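Local coordinates for probable sulfate-binding lipoprotein SubI (Mycobacterium tuberculosis, PDB 6DDN) that probably carries sulfate as the periplasmic binding component of a sulfate transport system, at residues 59-64 against 234-239; 140-145 against 256-261; 163-168 against 230-235. One frame throughout, in Å; residues are numbered along the deposited sequence.

How the contacts relate
Contacts 1 and 3 share strand 232-236; contact 2 lies on the neighbouring antiparallel strand 138-147. Contact 1 holds the C-terminal end of 232-236 and the start of helix 237-245, contact 3 pairs its beginning with strand 167-168, and the two share I234 and S235, their centres about 17 Å apart. Contact 2 joins 138-147 to strand 257-267. The probable bond from T143 N to S235 O (3.0 Å) ties contact 2 to the other two, whose centres lie about 12 Å (contact 1) and 15 Å (contact 3) from its own. Contact 1 binds a sulfate through A60 N and Y236 OH; the sulfate at Q257 in contact 2 probably comes from the crystallisation liquor.

Contact 1. Residues 59-64 against 234-239; sequences YAVPEP and ISYENE. With SO4 (sulfate ion), chain C.
The rings of Y59 and Y236 meet at a slant, centroids 5.8 Å apart and planes inclined at 45°, with CE2 of Y59 3.9 Å from CZ of Y236. P62 CD sits over the centre of one face of Y59, while the sulfate lies at the ring's edge. One face of Y236 takes the CG2 methyl of V61 in a CH-pi contact, 3.8 Å from the ring centroid and offset toward the rim; sulfate O2 lies at the edge of this ring as well. V61 splits its work between its branches: with CG1 anti to the carbonyl carbon (chi1 -54°), CG2 reaches the tyrosine and CG1 lies 3.5 Å from OE1 of E239. The E239 chain bends at chi2 (82°), which brings its carboxylate across the valine, where it is held by a salt bridge to R219 and a hydrogen bond to T222. N238 ND2 adds a looser touch on V61 CG2.

The two segments share no direct hydrogen bond, but the anion bridges them. A60 N donates to sulfate O1 at 3.0 Å, and Y236 OH donates to O2 at 2.8 Å while also bonding S110. S175 OG, S177 N and G218 N complete the grip. This is consistent with a substrate site in which the anion is held by backbone amides and hydroxyls, as in other sulfate-binding proteins, and the amides at the starts of helices 177-190 and 218-227 would favour its charge. Y236 itself is the N-cap residue of helix 237-245. The contact thus joins the turn between strand 53-58 and helix 63-74 to the junction of strand 232-236 with helix 237-245, with strands 106-108 and 257-267 packed against the tyrosines.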
loop_
_atom_site.group_PDB
_atom_site.type_symbol
_atom_site.label_atom_id
_atom_site.label_comp_id
_atom_site.label_asym_id
_atom_site.label_seq_id
_atom_site.Cartn_x
_atom_site.Cartn_y
_atom_site.Cartn_z
ATOM N N TYR A 59 -1.876 -8.120 0.530
ATOM C CA TYR A 59 -0.801 -7.807 -0.402
ATOM C C TYR A 59 0.560 -8.009 0.259
ATOM O O TYR A 59 0.665 -8.715 1.265
ATOM C CB TYR A 59 -0.960 -6.386 -0.965
ATOM C CG TYR A 59 -0.952 -5.251 0.040
ATOM C CD1 TYR A 59 -2.001 -5.070 0.933
ATOM C CD2 TYR A 59 0.087 -4.331 0.060
ATOM C CE1 TYR A 59 -1.999 -4.022 1.840
ATOM C CE2 TYR A 59 0.096 -3.282 0.957
ATOM C CZ TYR A 59 -0.944 -3.133 1.847
ATOM O OH TYR A 59 -0.925 -2.085 2.740
ATOM N N ALA A 60 1.610 -7.401 -0.295
ATOM C CA ALA A 60 2.966 -7.850 0.003
ATOM C C ALA A 60 3.553 -7.272 1.285
ATOM O O ALA A 60 4.484 -7.867 1.838
ATOM C CB ALA A 60 3.896 -7.516 -1.164
ATOM N N VAL A 61 3.061 -6.136 1.771
ATOM C CA VAL A 61 3.746 -5.461 2.875
ATOM C C VAL A 61 2.923 -5.156 4.130
ATOM O O VAL A 61 3.482 -4.541 5.049
ATOM C CB VAL A 61 4.375 -4.148 2.376
ATOM C CG1 VAL A 61 5.276 -4.395 1.166
ATOM C CG2 VAL A 61 3.294 -3.142 2.046
ATOM N N PRO A 62 1.645 -5.534 4.272
ATOM C CA PRO A 62 0.905 -5.089 5.461
ATOM C C PRO A 62 1.102 -5.960 6.692
ATOM O O PRO A 62 0.463 -5.700 7.718
ATOM C CB PRO A 62 -0.549 -5.143 4.983
ATOM C CG PRO A 62 -0.570 -6.344 4.128
ATOM C CD PRO A 62 0.787 -6.413 3.449
ATOM N N GLU A 63 1.969 -6.969 6.627
ATOM C CA GLU A 63 2.128 -7.904 7.740
ATOM C C GLU A 63 2.464 -7.251 9.079
ATOM O O GLU A 63 1.900 -7.690 10.097
ATOM C CB GLU A 63 3.195 -8.953 7.386
ATOM C CG GLU A 63 3.392 -10.033 8.443
ATOM C CD GLU A 63 4.410 -9.644 9.498
ATOM O OE1 GLU A 63 5.146 -8.660 9.278
ATOM O OE2 GLU A 63 4.471 -10.314 10.549
ATOM N N PRO A 64 3.358 -6.256 9.171
ATOM C CA PRO A 64 3.667 -5.685 10.494
ATOM C C PRO A 64 2.450 -5.173 11.243
ATOM O O PRO A 64 2.426 -5.231 12.478
ATOM C CB PRO A 64 4.639 -4.548 10.159
ATOM C CG PRO A 64 5.317 -5.016 8.927
ATOM C CD PRO A 64 4.242 -5.694 8.131
ATOM N N ILE A 234 11.514 3.235 -4.250
ATOM C CA ILE A 234 10.202 3.832 -4.028
ATOM C C ILE A 234 9.317 2.799 -3.347
ATOM O O ILE A 234 9.173 1.672 -3.834
ATOM C CB ILE A 234 9.586 4.313 -5.350
ATOM C CG1 ILE A 234 10.664 4.875 -6.275
ATOM C CG2 ILE A 234 8.538 5.370 -5.085
ATOM C CD1 ILE A 234 10.107 5.517 -7.531
ATOM N N SER A 235 8.728 3.174 -2.214
ATOM C CA SER A 235 8.051 2.197 -1.373
ATOM C C SER A 235 7.028 2.907 -0.500
ATOM O O SER A 235 6.948 4.138 -0.474
ATOM C CB SER A 235 9.058 1.428 -0.514
ATOM O OG SER A 235 8.419 0.417 0.244
ATOM N N TYR A 236 6.237 2.107 0.212
ATOM C CA TYR A 236 5.340 2.651 1.220
ATOM C C TYR A 236 6.144 3.221 2.382
ATOM O O TYR A 236 7.240 2.753 2.699
ATOM C CB TYR A 236 4.390 1.579 1.764
ATOM C CG TYR A 236 3.674 0.717 0.747
ATOM C CD1 TYR A 236 4.319 -0.344 0.126
ATOM C CD2 TYR A 236 2.337 0.936 0.444
ATOM C CE1 TYR A 236 3.661 -1.143 -0.788
ATOM C CE2 TYR A 236 1.670 0.142 -0.469
ATOM C CZ TYR A 236 2.338 -0.896 -1.082
ATOM O OH TYR A 236 1.678 -1.690 -1.990
ATOM N N GLU A 237 5.578 4.240 3.028
ATOM C CA GLU A 237 6.171 4.738 4.263
ATOM C C GLU A 237 6.133 3.680 5.358
ATOM O O GLU A 237 7.046 3.611 6.189
ATOM C CB GLU A 237 5.444 6.006 4.711
ATOM C CG GLU A 237 6.085 6.734 5.875
ATOM C CD GLU A 237 5.125 7.706 6.535
ATOM O OE1 GLU A 237 3.921 7.383 6.629
ATOM O OE2 GLU A 237 5.573 8.793 6.956
ATOM N N ASN A 238 5.093 2.843 5.374
ATOM C CA ASN A 238 5.041 1.769 6.359
ATOM C C ASN A 238 6.128 0.735 6.102
ATOM O O ASN A 238 6.699 0.179 7.048
ATOM C CB ASN A 238 3.660 1.112 6.357
ATOM C CG ASN A 238 3.205 0.704 4.969
ATOM O OD1 ASN A 238 2.399 1.389 4.343
ATOM N ND2 ASN A 238 3.704 -0.430 4.490
ATOM N N GLU A 239 6.435 0.472 4.831
ATOM C CA GLU A 239 7.466 -0.510 4.514
ATOM C C GLU A 239 8.851 0.017 4.862
ATOM O O GLU A 239 9.719 -0.748 5.298
ATOM C CB GLU A 239 7.386 -0.901 3.038
ATOM C CG GLU A 239 8.466 -1.880 2.588
ATOM C CD GLU A 239 8.145 -3.328 2.924
ATOM O OE1 GLU A 239 8.594 -4.221 2.174
ATOM O OE2 GLU A 239 7.452 -3.579 3.934
HETATM S S SO4 C . 2.323 -4.884 -3.362
HETATM O O1 SO4 C . 1.624 -6.112 -2.994
HETATM O O2 SO4 C . 2.812 -4.227 -2.152
HETATM O O3 SO4 C . 3.453 -5.196 -4.231
HETATM O O4 SO4 C . 1.403 -3.998 -4.067
#

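Contact 2. Residues 140-145 against 256-261; sequences SVVTFV and PQTFKI. With SO4 (sulfate ion), chain G.
S140 and I261 form a hydrogen-bonded pair in the antiparallel ladder between strands 138-147 and 257-267, part of the mixed sheet of this type 2 periplasmic-binding-protein fold. This end is the tight one. I261 N donates a hydrogen bond to S140 O at 2.7 Å and S140 N returns one to I261 O at 2.9 Å, both donors standing above the carbonyl planes. Next comes the non-hydrogen-bonded pair V141 and K260, and then V142 N reaches F259 O (3.2 Å) in the carbonyl plane. I261 sends its CG1 branch anti to the carbonyl carbon (chi1 -60°), so that CD1 lies across V142 at 3.9 Å from its CG2. W180 of helix 177-190 packs on both residues, giving this side a buried apolar cover.

The other side is looser. K260 stretches out fully and is partly exposed, its NZ in a long, weak ion pair with E262. At the far end the strands diverge, and P256 and Q257 no longer meet 140-145. There Q257 N binds a second sulfate, probably from the crystallisation liquor, which W157 N also holds; the glutamine's OE1 bonds W320. Beyond V142 N, the hydroxyl OG1 of T258 is modelled 2.4 Å from V142 O, too short to be taken at face value.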
loop_
_atom_site.group_PDB
_atom_site.type_symbol
_atom_site.label_atom_id
_atom_site.label_comp_id
_atom_site.label_asym_id
_atom_site.label_seq_id
_atom_site.Cartn_x
_atom_site.Cartn_y
_atom_site.Cartn_z
ATOM N N SER A 140 -0.980 4.980 3.659
ATOM C CA SER A 140 0.405 5.416 3.780
ATOM C C SER A 140 0.646 6.535 2.774
ATOM O O SER A 140 -0.296 7.100 2.210
ATOM C CB SER A 140 1.367 4.242 3.568
ATOM O OG SER A 140 2.684 4.576 3.965
ATOM N N VAL A 141 1.918 6.860 2.556
ATOM C CA VAL A 141 2.328 7.789 1.513
ATOM C C VAL A 141 3.527 7.193 0.791
ATOM O O VAL A 141 4.272 6.380 1.346
ATOM C CB VAL A 141 2.680 9.187 2.067
ATOM C CG1 VAL A 141 1.444 9.874 2.612
ATOM C CG2 VAL A 141 3.753 9.074 3.140
ATOM N N VAL A 142 3.707 7.602 -0.463
ATOM C CA VAL A 142 4.879 7.184 -1.217
ATOM C C VAL A 142 6.111 7.882 -0.656
ATOM O O VAL A 142 6.094 9.089 -0.381
ATOM C CB VAL A 142 4.685 7.491 -2.712
ATOM C CG1 VAL A 142 5.922 7.110 -3.493
ATOM C CG2 VAL A 142 3.465 6.758 -3.246
ATOM N N THR A 143 7.188 7.121 -0.474
ATOM C CA THR A 143 8.417 7.653 0.091
ATOM C C THR A 143 9.614 7.058 -0.635
ATOM O O THR A 143 9.512 6.029 -1.308
ATOM C CB THR A 143 8.514 7.364 1.594
ATOM O OG1 THR A 143 9.652 8.039 2.144
ATOM C CG2 THR A 143 8.649 5.871 1.838
ATOM N N PHE A 144 10.757 7.730 -0.499
ATOM C CA PHE A 144 12.026 7.241 -1.029
ATOM C C PHE A 144 12.732 6.454 0.066
ATOM O O PHE A 144 13.176 7.036 1.058
ATOM C CB PHE A 144 12.924 8.389 -1.484
ATOM C CG PHE A 144 12.368 9.206 -2.612
ATOM C CD1 PHE A 144 11.568 8.634 -3.581
ATOM C CD2 PHE A 144 12.675 10.555 -2.711
ATOM C CE1 PHE A 144 11.070 9.396 -4.623
ATOM C CE2 PHE A 144 12.180 11.322 -3.748
ATOM C CZ PHE A 144 11.376 10.742 -4.706
ATOM N N VAL A 145 12.854 5.146 -0.105
ATOM C CA VAL A 145 13.768 4.397 0.747
ATOM C C VAL A 145 15.181 4.634 0.245
ATOM O O VAL A 145 15.453 4.582 -0.961
ATOM C CB VAL A 145 13.420 2.900 0.780
ATOM C CG1 VAL A 145 14.383 2.169 1.703
ATOM C CG2 VAL A 145 12.003 2.705 1.263
ATOM N N PRO A 256 8.811 16.327 -1.432
ATOM C CA PRO A 256 7.852 17.380 -1.052
ATOM C C PRO A 256 6.449 17.128 -1.574
ATOM O O PRO A 256 5.471 17.363 -0.853
ATOM C CB PRO A 256 8.473 18.646 -1.659
ATOM C CG PRO A 256 9.932 18.343 -1.736
ATOM C CD PRO A 256 10.025 16.881 -2.056
ATOM N N GLN A 257 6.322 16.646 -2.805
ATOM C CA GLN A 257 5.052 16.177 -3.338
ATOM C C GLN A 257 5.062 14.655 -3.343
ATOM O O GLN A 257 5.995 14.038 -3.867
ATOM C CB GLN A 257 4.805 16.708 -4.751
ATOM C CG GLN A 257 4.876 18.220 -4.882
ATOM C CD GLN A 257 4.262 18.715 -6.177
ATOM O OE1 GLN A 257 3.112 18.408 -6.489
ATOM N NE2 GLN A 257 5.030 19.481 -6.943
ATOM N N THR A 258 4.035 14.056 -2.747
ATOM C CA THR A 258 3.896 12.610 -2.722
ATOM C C THR A 258 2.424 12.257 -2.878
ATOM O O THR A 258 1.551 13.130 -2.884
ATOM C CB THR A 258 4.468 12.005 -1.435
ATOM O OG1 THR A 258 4.581 10.584 -1.582
ATOM C CG2 THR A 258 3.566 12.314 -0.253
ATOM N N PHE A 259 2.153 10.961 -3.010
ATOM C CA PHE A 259 0.810 10.459 -3.253
ATOM C C PHE A 259 0.253 9.792 -2.005
ATOM O O PHE A 259 0.989 9.147 -1.250
ATOM C CB PHE A 259 0.793 9.468 -4.417
ATOM C CG PHE A 259 -0.487 9.481 -5.196
ATOM C CD1 PHE A 259 -0.678 10.396 -6.217
ATOM C CD2 PHE A 259 -1.503 8.587 -4.901
ATOM C CE1 PHE A 259 -1.856 10.419 -6.933
ATOM C CE2 PHE A 259 -2.685 8.603 -5.613
ATOM C CZ PHE A 259 -2.862 9.521 -6.632
ATOM N N LYS A 260 -1.052 9.945 -1.798
ATOM C CA LYS A 260 -1.723 9.347 -0.650
ATOM C C LYS A 260 -2.074 7.900 -0.967
ATOM O O LYS A 260 -2.869 7.631 -1.876
ATOM C CB LYS A 260 -2.977 10.141 -0.291
ATOM C CG LYS A 260 -3.693 9.639 0.954
ATOM C CD LYS A 260 -5.159 10.038 0.941
ATOM C CE LYS A 260 -5.743 10.047 2.344
ATOM N NZ LYS A 260 -7.128 10.602 2.366
ATOM N N ILE A 261 -1.485 6.973 -0.223
ATOM C CA ILE A 261 -1.745 5.551 -0.397
ATOM C C ILE A 261 -2.933 5.165 0.472
ATOM O O ILE A 261 -2.966 5.475 1.668
ATOM C CB ILE A 261 -0.503 4.719 -0.039
ATOM C CG1 ILE A 261 0.669 5.107 -0.941
ATOM C CG2 ILE A 261 -0.807 3.229 -0.136
ATOM C CD1 ILE A 261 1.893 4.231 -0.766
HETATM S S SO4 G . 8.859 17.184 -5.793
HETATM O O1 SO4 G . 7.796 16.248 -5.456
HETATM O O2 SO4 G . 10.133 16.483 -5.727
HETATM O O3 SO4 G . 8.661 17.698 -7.145
HETATM O O4 SO4 G . 8.843 18.287 -4.837
#

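Contact 3. Residues 163-168 against 230-235; sequences PGIEVI and GDVLIS
I168 and V232 set the backbone pattern of a parallel beta pair: I168 N donates almost straight to V232 O (2.8 Å, 171°), and I168 O then receives I234 N at 3.0 Å. Two amides share E166 O, D231 N at 2.9 Å and V232 N in a weak bond. The polar side-chain contribution comes from D231, whose OD1 accepts E166 N at 2.9 Å on its anti side, somewhat out of the carboxylate plane. The apolar contacts fall on both faces of the sheet. On one, V167 and V232 lie side by side, CG2 to CG1, while V167 CG1 presses on CD1 of I234 at 3.5 Å; I165 CG2 reaches the same V232 methyl. On the other, L233 CD1 touches I168 CG2, and I168 CG1 lies 3.6 Å from the bare CA of G230, whose phi of 87° suits glycine. Helices 177-190, 196-210 and 218-227 fill the chain between these parallel strands. By accepting a backbone amide, the D231 carboxylate extends the pairing to the residues just before the two strands begin, E166 and D231, making that end polar while both faces of the sheet are apolar.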
loop_
_atom_site.group_PDB
_atom_site.type_symbol
_atom_site.label_atom_id
_atom_site.label_comp_id
_atom_site.label_asym_id
_atom_site.label_seq_id
_atom_site.Cartn_x
_atom_site.Cartn_y
_atom_site.Cartn_z
ATOM N N PRO A 163 22.226 11.369 -13.176
ATOM C CA PRO A 163 23.017 10.353 -13.884
ATOM C C PRO A 163 23.487 9.251 -12.946
ATOM O O PRO A 163 24.085 9.513 -11.900
ATOM C CB PRO A 163 24.199 11.152 -14.446
ATOM C CG PRO A 163 23.726 12.562 -14.495
ATOM C CD PRO A 163 22.768 12.726 -13.359
ATOM N N GLY A 164 23.209 8.008 -13.331
ATOM C CA GLY A 164 23.684 6.855 -12.600
ATOM C C GLY A 164 22.808 6.396 -11.456
ATOM O O GLY A 164 23.118 5.370 -10.837
ATOM N N ILE A 165 21.734 7.114 -11.149
ATOM C CA ILE A 165 20.838 6.720 -10.068
ATOM C C ILE A 165 19.907 5.630 -10.585
ATOM O O ILE A 165 19.169 5.838 -11.554
ATOM C CB ILE A 165 20.040 7.923 -9.543
ATOM C CG1 ILE A 165 20.965 8.909 -8.826
ATOM C CG2 ILE A 165 18.931 7.464 -8.609
ATOM C CD1 ILE A 165 21.723 8.301 -7.673
ATOM N N GLU A 166 19.950 4.461 -9.950
ATOM C CA GLU A 166 19.032 3.378 -10.268
ATOM C C GLU A 166 17.892 3.373 -9.263
ATOM O O GLU A 166 18.125 3.361 -8.050
ATOM C CB GLU A 166 19.721 2.012 -10.265
ATOM C CG GLU A 166 18.729 0.882 -10.519
ATOM C CD GLU A 166 19.311 -0.497 -10.302
ATOM O OE1 GLU A 166 20.466 -0.599 -9.831
ATOM O OE2 GLU A 166 18.607 -1.483 -10.607
ATOM N N VAL A 167 16.668 3.374 -9.775
ATOM C CA VAL A 167 15.467 3.349 -8.956
ATOM C C VAL A 167 14.963 1.917 -8.883
ATOM O O VAL A 167 14.868 1.230 -9.909
ATOM C CB VAL A 167 14.388 4.284 -9.526
ATOM C CG1 VAL A 167 13.060 4.045 -8.830
ATOM C CG2 VAL A 167 14.824 5.735 -9.393
ATOM N N ILE A 168 14.653 1.460 -7.674
ATOM C CA ILE A 168 14.038 0.159 -7.457
ATOM C C ILE A 168 12.548 0.378 -7.243
ATOM O O ILE A 168 12.144 1.083 -6.310
ATOM C CB ILE A 168 14.668 -0.574 -6.264
ATOM C CG1 ILE A 168 16.182 -0.672 -6.440
ATOM C CG2 ILE A 168 14.061 -1.957 -6.110
ATOM C CD1 ILE A 168 16.602 -1.334 -7.735
ATOM N N GLY A 230 20.330 -0.991 -6.512
ATOM C CA GLY A 230 19.662 0.286 -6.644
ATOM C C GLY A 230 20.072 1.289 -5.578
ATOM O O GLY A 230 20.510 0.943 -4.482
ATOM N N ASP A 231 19.909 2.567 -5.919
ATOM C CA ASP A 231 20.262 3.669 -5.032
ATOM C C ASP A 231 19.080 4.227 -4.257
ATOM O O ASP A 231 19.270 4.771 -3.165
ATOM C CB ASP A 231 20.912 4.802 -5.832
ATOM C CG ASP A 231 22.056 4.317 -6.693
ATOM O OD1 ASP A 231 21.968 4.448 -7.933
ATOM O OD2 ASP A 231 23.038 3.792 -6.128
ATOM N N VAL A 232 17.867 4.112 -4.790
ATOM C CA VAL A 232 16.667 4.585 -4.113
ATOM C C VAL A 232 15.528 3.631 -4.442
ATOM O O VAL A 232 15.332 3.264 -5.606
ATOM C CB VAL A 232 16.309 6.030 -4.518
ATOM C CG1 VAL A 232 16.368 6.189 -6.028
ATOM C CG2 VAL A 232 14.937 6.416 -3.981
ATOM N N LEU A 233 14.795 3.213 -3.417
ATOM C CA LEU A 233 13.655 2.320 -3.567
ATOM C C LEU A 233 12.384 3.098 -3.255
ATOM O O LEU A 233 12.205 3.578 -2.130
ATOM C CB LEU A 233 13.787 1.108 -2.643
ATOM C CG LEU A 233 12.489 0.407 -2.234
ATOM C CD1 LEU A 233 11.955 -0.440 -3.377
ATOM C CD2 LEU A 233 12.695 -0.434 -0.984
ATOM N N ILE A 234 11.514 3.235 -4.250
ATOM C CA ILE A 234 10.202 3.832 -4.028
ATOM C C ILE A 234 9.317 2.799 -3.347
ATOM O O ILE A 234 9.173 1.672 -3.834
ATOM C CB ILE A 234 9.586 4.313 -5.350
ATOM C CG1 ILE A 234 10.664 4.875 -6.275
ATOM C CG2 ILE A 234 8.538 5.370 -5.085
ATOM C CD1 ILE A 234 10.107 5.517 -7.531
ATOM N N SER A 235 8.728 3.174 -2.214
ATOM C CA SER A 235 8.051 2.197 -1.373
ATOM C C SER A 235 7.028 2.907 -0.500
ATOM O O SER A 235 6.948 4.138 -0.474
ATOM C CB SER A 235 9.058 1.428 -0.514
ATOM O OG SER A 235 8.419 0.417 0.244
#